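Local coordinates for protein alpha-acetolactate decarboxylase (Bacillus subtilis subsp. subtilis str. 168, PDB 5XNE) that catalyses the decarboxylation of (2S)-2-acetolactate to (R)-acetoin, a step on the way from pyruvate to butane-2,3-diol, at residues K119-T125 / Q143-D149; R106-Y110 / Q201-M205. All blocks are in the same frame, centred on the assembly; numbering follows the deposited sequence.

Contact 1 (K119-T125 / Q143-D149)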
loop_
_atom_site.group_PDB
_atom_site.type_symbol
_atom_site.label_atom_id
_atom_site.label_comp_id
_atom_site.label_asym_id
_atom_site.label_seq_id
_atom_site.Cartn_x
_atom_site.Cartn_y
_atom_site.Cartn_z
ATOM N N LYS B 119 16.794 -9.793 28.306
ATOM C CA LYS B 119 17.857 -10.748 28.563
ATOM C C LYS B 119 18.829 -10.778 27.391
ATOM O O LYS B 119 20.045 -10.763 27.583
ATOM C CB LYS B 119 17.285 -12.139 28.816
ATOM C CG LYS B 119 18.346 -13.175 29.104
ATOM C CD LYS B 119 17.725 -14.435 29.653
ATOM C CE LYS B 119 18.789 -15.385 30.172
ATOM N NZ LYS B 119 19.808 -15.686 29.134
ATOM N N LYS B 120 18.280 -10.819 26.177
ATOM C CA LYS B 120 19.078 -10.745 24.958
ATOM C C LYS B 120 18.405 -9.828 23.946
ATOM O O LYS B 120 17.181 -9.786 23.862
ATOM C CB LYS B 120 19.270 -12.123 24.322
ATOM C CG LYS B 120 19.897 -13.182 25.219
ATOM C CD LYS B 120 20.043 -14.503 24.471
ATOM C CE LYS B 120 19.869 -15.697 25.407
ATOM N NZ LYS B 120 18.786 -15.470 26.415
ATOM N N VAL B 121 19.213 -9.085 23.199
ATOM C CA VAL B 121 18.762 -8.454 21.957
ATOM C C VAL B 121 19.863 -8.647 20.932
ATOM O O VAL B 121 21.036 -8.392 21.227
ATOM C CB VAL B 121 18.471 -6.937 22.097
ATOM C CG1 VAL B 121 17.886 -6.384 20.789
ATOM C CG2 VAL B 121 17.528 -6.652 23.239
ATOM N N GLN B 122 19.507 -9.107 19.740
ATOM C CA GLN B 122 20.467 -9.129 18.652
ATOM C C GLN B 122 20.041 -8.138 17.592
ATOM O O GLN B 122 18.892 -8.145 17.156
ATOM C CB GLN B 122 20.604 -10.507 18.023
ATOM C CG GLN B 122 21.690 -10.524 16.964
ATOM C CD GLN B 122 21.880 -11.881 16.337
ATOM O OE1 GLN B 122 21.095 -12.305 15.486
ATOM N NE2 GLN B 122 22.925 -12.581 16.762
ATOM N N THR B 123 20.974 -7.289 17.187
ATOM C CA THR B 123 20.694 -6.292 16.167
ATOM C C THR B 123 21.726 -6.279 15.064
ATOM O O THR B 123 22.809 -6.852 15.190
ATOM C CB THR B 123 20.654 -4.872 16.748
ATOM O OG1 THR B 123 21.979 -4.482 17.142
ATOM C CG2 THR B 123 19.699 -4.787 17.945
ATOM N N ARG B 124 21.362 -5.598 13.984
ATOM C CA ARG B 124 22.298 -5.150 12.960
ATOM C C ARG B 124 22.209 -3.639 12.797
ATOM O O ARG B 124 21.200 -3.024 13.150
ATOM C CB ARG B 124 22.012 -5.796 11.610
ATOM C CG ARG B 124 20.652 -5.395 11.029
ATOM C CD ARG B 124 20.804 -4.528 9.771
ATOM N NE ARG B 124 19.533 -3.925 9.377
ATOM C CZ ARG B 124 18.751 -4.481 8.463
ATOM N NH1 ARG B 124 19.173 -5.610 7.877
ATOM N NH2 ARG B 124 17.587 -3.922 8.116
ATOM N N THR B 125 23.251 -3.037 12.237
ATOM C CA THR B 125 23.154 -1.657 11.777
ATOM C C THR B 125 23.682 -1.598 10.358
ATOM O O THR B 125 24.861 -1.857 10.123
ATOM C CB THR B 125 23.942 -0.668 12.652
ATOM O OG1 THR B 125 25.325 -1.056 12.684
ATOM C CG2 THR B 125 23.390 -0.622 14.072
ATOM N N GLN B 143 27.099 -6.538 7.197
ATOM C CA GLN B 143 26.574 -5.663 8.238
ATOM C C GLN B 143 27.128 -6.054 9.611
ATOM O O GLN B 143 27.307 -7.237 9.908
ATOM C CB GLN B 143 25.040 -5.702 8.251
ATOM C CG GLN B 143 24.458 -6.992 8.821
ATOM C CD GLN B 143 23.067 -7.311 8.300
ATOM O OE1 GLN B 143 22.301 -6.414 7.939
ATOM N NE2 GLN B 143 22.737 -8.598 8.252
ATOM N N PRO B 144 27.428 -5.051 10.443
ATOM C CA PRO B 144 27.765 -5.313 11.842
ATOM C C PRO B 144 26.564 -5.893 12.564
ATOM O O PRO B 144 25.444 -5.401 12.389
ATOM C CB PRO B 144 28.123 -3.929 12.387
ATOM C CG PRO B 144 28.491 -3.152 11.185
ATOM C CD PRO B 144 27.593 -3.633 10.100
ATOM N N ILE B 145 26.794 -6.942 13.340
ATOM C CA ILE B 145 25.753 -7.542 14.159
ATOM C C ILE B 145 26.150 -7.398 15.615
ATOM O O ILE B 145 27.293 -7.668 15.986
ATOM C CB ILE B 145 25.528 -9.021 13.802
ATOM C CG1 ILE B 145 25.133 -9.150 12.328
ATOM C CG2 ILE B 145 24.457 -9.640 14.698
ATOM C CD1 ILE B 145 24.826 -10.578 11.893
ATOM N N PHE B 146 25.216 -6.946 16.439
ATOM C CA PHE B 146 25.504 -6.728 17.848
ATOM C C PHE B 146 24.678 -7.665 18.711
ATOM O O PHE B 146 23.523 -7.969 18.401
ATOM C CB PHE B 146 25.231 -5.273 18.239
ATOM C CG PHE B 146 26.015 -4.271 17.441
ATOM C CD1 PHE B 146 25.522 -3.776 16.240
ATOM C CD2 PHE B 146 27.244 -3.811 17.896
ATOM C CE1 PHE B 146 26.244 -2.849 15.505
ATOM C CE2 PHE B 146 27.970 -2.886 17.169
ATOM C CZ PHE B 146 27.473 -2.403 15.974
ATOM N N ASN B 147 25.282 -8.135 19.797
ATOM C CA ASN B 147 24.546 -8.912 20.788
ATOM C C ASN B 147 24.591 -8.213 22.140
ATOM O O ASN B 147 25.661 -7.913 22.660
ATOM C CB ASN B 147 25.108 -10.329 20.895
ATOM C CG ASN B 147 24.998 -11.096 19.594
ATOM O OD1 ASN B 147 23.921 -11.564 19.227
ATOM N ND2 ASN B 147 26.117 -11.228 18.886
ATOM N N PHE B 148 23.423 -7.924 22.693
ATOM C CA PHE B 148 23.339 -7.262 23.983
ATOM C C PHE B 148 22.786 -8.235 25.012
ATOM O O PHE B 148 21.942 -9.074 24.694
ATOM C CB PHE B 148 22.468 -6.008 23.890
ATOM C CG PHE B 148 22.908 -5.051 22.823
ATOM C CD1 PHE B 148 23.959 -4.185 23.046
ATOM C CD2 PHE B 148 22.268 -5.022 21.591
ATOM C CE1 PHE B 148 24.371 -3.306 22.068
ATOM C CE2 PHE B 148 22.675 -4.147 20.604
ATOM C CZ PHE B 148 23.725 -3.286 20.840
ATOM N N ASP B 149 23.290 -8.136 26.237
ATOM C CA ASP B 149 22.854 -9.000 27.326
ATOM C C ASP B 149 22.328 -8.169 28.474
ATOM O O ASP B 149 22.932 -7.157 28.823
ATOM C CB ASP B 149 23.999 -9.885 27.822
ATOM C CG ASP B 149 24.479 -10.862 26.777
ATOM O OD1 ASP B 149 23.762 -11.852 26.511
ATOM O OD2 ASP B 149 25.581 -10.646 26.227
HETATM O O HOH W 1 21.941 -12.853 27.759
#

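Contact 2 (R106-Y110 / Q201-M205)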
loop_
_atom_site.group_PDB
_atom_site.type_symbol
_atom_site.label_atom_id
_atom_site.label_comp_id
_atom_site.label_asym_id
_atom_site.label_seq_id
_atom_site.Cartn_x
_atom_site.Cartn_y
_atom_site.Cartn_z
ATOM N N ARG B 106 -5.509 -9.040 12.214
ATOM C CA ARG B 106 -4.254 -9.137 11.483
ATOM C C ARG B 106 -4.273 -8.339 10.176
ATOM O O ARG B 106 -3.315 -8.368 9.406
ATOM C CB ARG B 106 -3.943 -10.595 11.190
ATOM C CG ARG B 106 -3.513 -11.397 12.403
ATOM C CD ARG B 106 -2.261 -12.096 11.965
ATOM N NE ARG B 106 -1.394 -12.598 13.022
ATOM C CZ ARG B 106 -0.313 -13.323 12.749
ATOM N NH1 ARG B 106 -0.004 -13.584 11.483
ATOM N NH2 ARG B 106 0.465 -13.774 13.713
ATOM N N ASN B 107 -5.360 -7.617 9.936
ATOM C CA ASN B 107 -5.517 -6.872 8.693
ATOM C C ASN B 107 -5.344 -5.368 8.878
ATOM O O ASN B 107 -5.595 -4.598 7.951
ATOM C CB ASN B 107 -6.887 -7.171 8.084
ATOM C CG ASN B 107 -7.104 -8.652 7.880
ATOM O OD1 ASN B 107 -6.167 -9.390 7.561
ATOM N ND2 ASN B 107 -8.345 -9.103 8.065
ATOM N N LEU B 108 -4.935 -4.963 10.076
ATOM C CA LEU B 108 -4.722 -3.553 10.390
ATOM C C LEU B 108 -3.250 -3.275 10.631
ATOM O O LEU B 108 -2.457 -4.196 10.744
ATOM C CB LEU B 108 -5.523 -3.136 11.621
ATOM C CG LEU B 108 -7.026 -3.396 11.544
ATOM C CD1 LEU B 108 -7.672 -2.954 12.864
ATOM C CD2 LEU B 108 -7.633 -2.676 10.357
ATOM N N PHE B 109 -2.892 -1.998 10.696
ATOM C CA PHE B 109 -1.516 -1.590 11.012
ATOM C C PHE B 109 -1.383 -1.268 12.495
ATOM O O PHE B 109 -2.295 -0.678 13.078
ATOM C CB PHE B 109 -1.119 -0.361 10.192
ATOM C CG PHE B 109 -1.007 -0.622 8.711
ATOM C CD1 PHE B 109 -2.147 -0.698 7.909
ATOM C CD2 PHE B 109 0.240 -0.769 8.116
ATOM C CE1 PHE B 109 -2.033 -0.945 6.536
ATOM C CE2 PHE B 109 0.356 -1.008 6.745
ATOM C CZ PHE B 109 -0.779 -1.092 5.967
ATOM N N TYR B 110 -0.257 -1.642 13.107
ATOM C CA TYR B 110 -0.018 -1.302 14.513
ATOM C C TYR B 110 1.378 -0.748 14.713
ATOM O O TYR B 110 2.329 -1.192 14.070
ATOM C CB TYR B 110 -0.195 -2.524 15.436
ATOM C CG TYR B 110 -1.548 -3.169 15.321
ATOM C CD1 TYR B 110 -1.778 -4.163 14.381
ATOM C CD2 TYR B 110 -2.601 -2.763 16.131
ATOM C CE1 TYR B 110 -3.028 -4.762 14.253
ATOM C CE2 TYR B 110 -3.856 -3.351 16.010
ATOM C CZ TYR B 110 -4.055 -4.349 15.065
ATOM O OH TYR B 110 -5.297 -4.942 14.933
ATOM N N GLN B 201 -3.155 1.308 17.296
ATOM C CA GLN B 201 -3.822 0.762 16.116
ATOM C C GLN B 201 -4.079 1.865 15.093
ATOM O O GLN B 201 -4.560 2.942 15.443
ATOM C CB GLN B 201 -5.145 0.089 16.528
ATOM C CG GLN B 201 -6.034 -0.329 15.364
ATOM C CD GLN B 201 -7.332 -0.952 15.845
ATOM O OE1 GLN B 201 -7.319 -1.919 16.604
ATOM N NE2 GLN B 201 -8.456 -0.390 15.421
ATOM N N LYS B 202 -3.772 1.602 13.826
ATOM C CA LYS B 202 -3.980 2.599 12.773
ATOM C C LYS B 202 -4.831 2.043 11.617
ATOM O O LYS B 202 -4.621 0.900 11.184
ATOM C CB LYS B 202 -2.627 3.100 12.243
ATOM C CG LYS B 202 -1.771 3.837 13.289
ATOM C CD LYS B 202 -2.539 5.009 13.884
ATOM C CE LYS B 202 -1.721 5.781 14.903
ATOM N NZ LYS B 202 -1.222 4.855 15.908
ATOM N N MET B 203 -5.772 2.859 11.123
ATOM C CA MET B 203 -6.706 2.443 10.067
ATOM C C MET B 203 -6.338 2.963 8.684
ATOM O O MET B 203 -7.052 2.717 7.723
ATOM C CB MET B 203 -8.131 2.912 10.384
ATOM C CG MET B 203 -8.666 2.456 11.719
ATOM S SD MET B 203 -8.705 0.662 11.818
ATOM C CE MET B 203 -10.180 0.282 10.850
ATOM N N ASN B 204 -5.250 3.722 8.594
ATOM C CA ASN B 204 -4.796 4.272 7.324
ATOM C C ASN B 204 -3.314 4.032 7.139
ATOM O O ASN B 204 -2.553 4.059 8.108
ATOM C CB ASN B 204 -5.028 5.789 7.219
ATOM C CG ASN B 204 -6.490 6.177 7.158
ATOM O OD1 ASN B 204 -7.047 6.422 6.073
ATOM N ND2 ASN B 204 -7.113 6.275 8.325
ATOM N N MET B 205 -2.906 3.814 5.897
ATOM C CA MET B 205 -1.495 3.887 5.554
ATOM C C MET B 205 -1.355 4.866 4.408
ATOM O O MET B 205 -1.969 4.660 3.353
ATOM C CB MET B 205 -0.923 2.536 5.144
ATOM C CG MET B 205 0.531 2.682 4.701
ATOM S SD MET B 205 1.095 1.410 3.591
ATOM C CE MET B 205 -0.046 1.587 2.229
#

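Contact 1 (K119-T125 / Q143-D149)
Two antiparallel beta strands, 120-124 and 145-149, pair here at an edge of the large mixed sheet, with the Arg-124 end close to the zinc site. Their axes approach to 4.5 Å at 162°, and the backbone ladder is regular. Val-121 N to Phe-148 O (3.1 Å) and Phe-148 N to Val-121 O (2.8 Å) form one hydrogen-bonded pair; Thr-123 N to Phe-146 O (2.9 Å) and Phe-146 N to Thr-123 O (2.7 Å) form the next. Beyond them Thr-125 N donates to Pro-144 O (3.2 Å), a place proline can fill because only its carbonyl is needed.

One face carries Val-121, Thr-123, Phe-146 and Phe-148. Beta-branched and aromatic residues suit extended backbone, and Thr-123 OG1 lies 3.5 Å from Phe-148 CE2, at the ring edge, while bonding to the carbonyl of Gly-184. On the face of Gln-122 and Asn-147, their amides join across a non-hydrogen-bonded pair, NE2 of Gln-122 to OD1 of Asn-147 at 2.8 Å. At one end a water bridges Lys-119 O and Asp-149 OD1.

At the other, Arg-124 NH1 donates a hydrogen bond to Gln-143 OE1 (3.2 Å), while its NE forms a salt bridge with Glu-44. Strand 184-192, with the zinc ligand His-186, flanks 120-124 on its other edge. The arrangement is an antiparallel edge-strand pairing, with a classic beta bulge where Lys-119 and Lys-120 both face Val-191 and, toward the opposite end, Arg-124 about 4 Å from the bound zinc.

Contact 2 (R106-Y110 / Q201-M205)
Strand 195-208 breaks at Met-203 and resumes at 204-205, which lets Met-205 reach back over the ring of Phe-109. Before the break, two bridged pairs fall within these segments, at the end of a longer pairing. Phe-109 and Lys-202 make the hydrogen-bonded pair, lopsidedly, with Lys-202 N to Phe-109 O at 2.8 Å but a weak return bond from Phe-109 N to Lys-202 O at 3.4 Å. Tyr-110 and Gln-201 follow as a non-hydrogen-bonded pair, Tyr-110 CE2 lying 3.7 Å from Gln-201 CB.

Met-205 CB sits over the Phe-109 ring face, 4.0 Å from the centroid, as a CH-pi contact, and its SD adds an oblique Met-aromatic contact at 4.8 Å. Flexible, unbranched methionine suits such a fit, as at Met-203, whose SD meets Leu-108 CD2 at 3.8 Å. Asn-204 and Met-205 also pair with a strand of the second subunit, continuing the sheet across the interface. One strong and one weak backbone bond are thus supplemented by largely nonpolar contacts, consistent with a mostly buried place beside that interface.

Contacts 1 and 2 lie on opposite sides of the chain's centre, their own centres 28 Å apart and their nearest atoms about 17 Å apart, so they do not touch. Both belong to the same large mixed sheet. Contact 1 is nested along the chain inside the loop closed by contact 2: 106-110 includes the start of strand 109-115, strand 117-124 follows directly, then 145-149, and 201-205 comes last. Strand 151-160 pairs with both 109-115 and 117-124, tying the two regions together. One sheet thus extends from contact 1 to contact 2, where it crosses into the second subunit, so the same sheet reaches both the zinc site and the subunit interface.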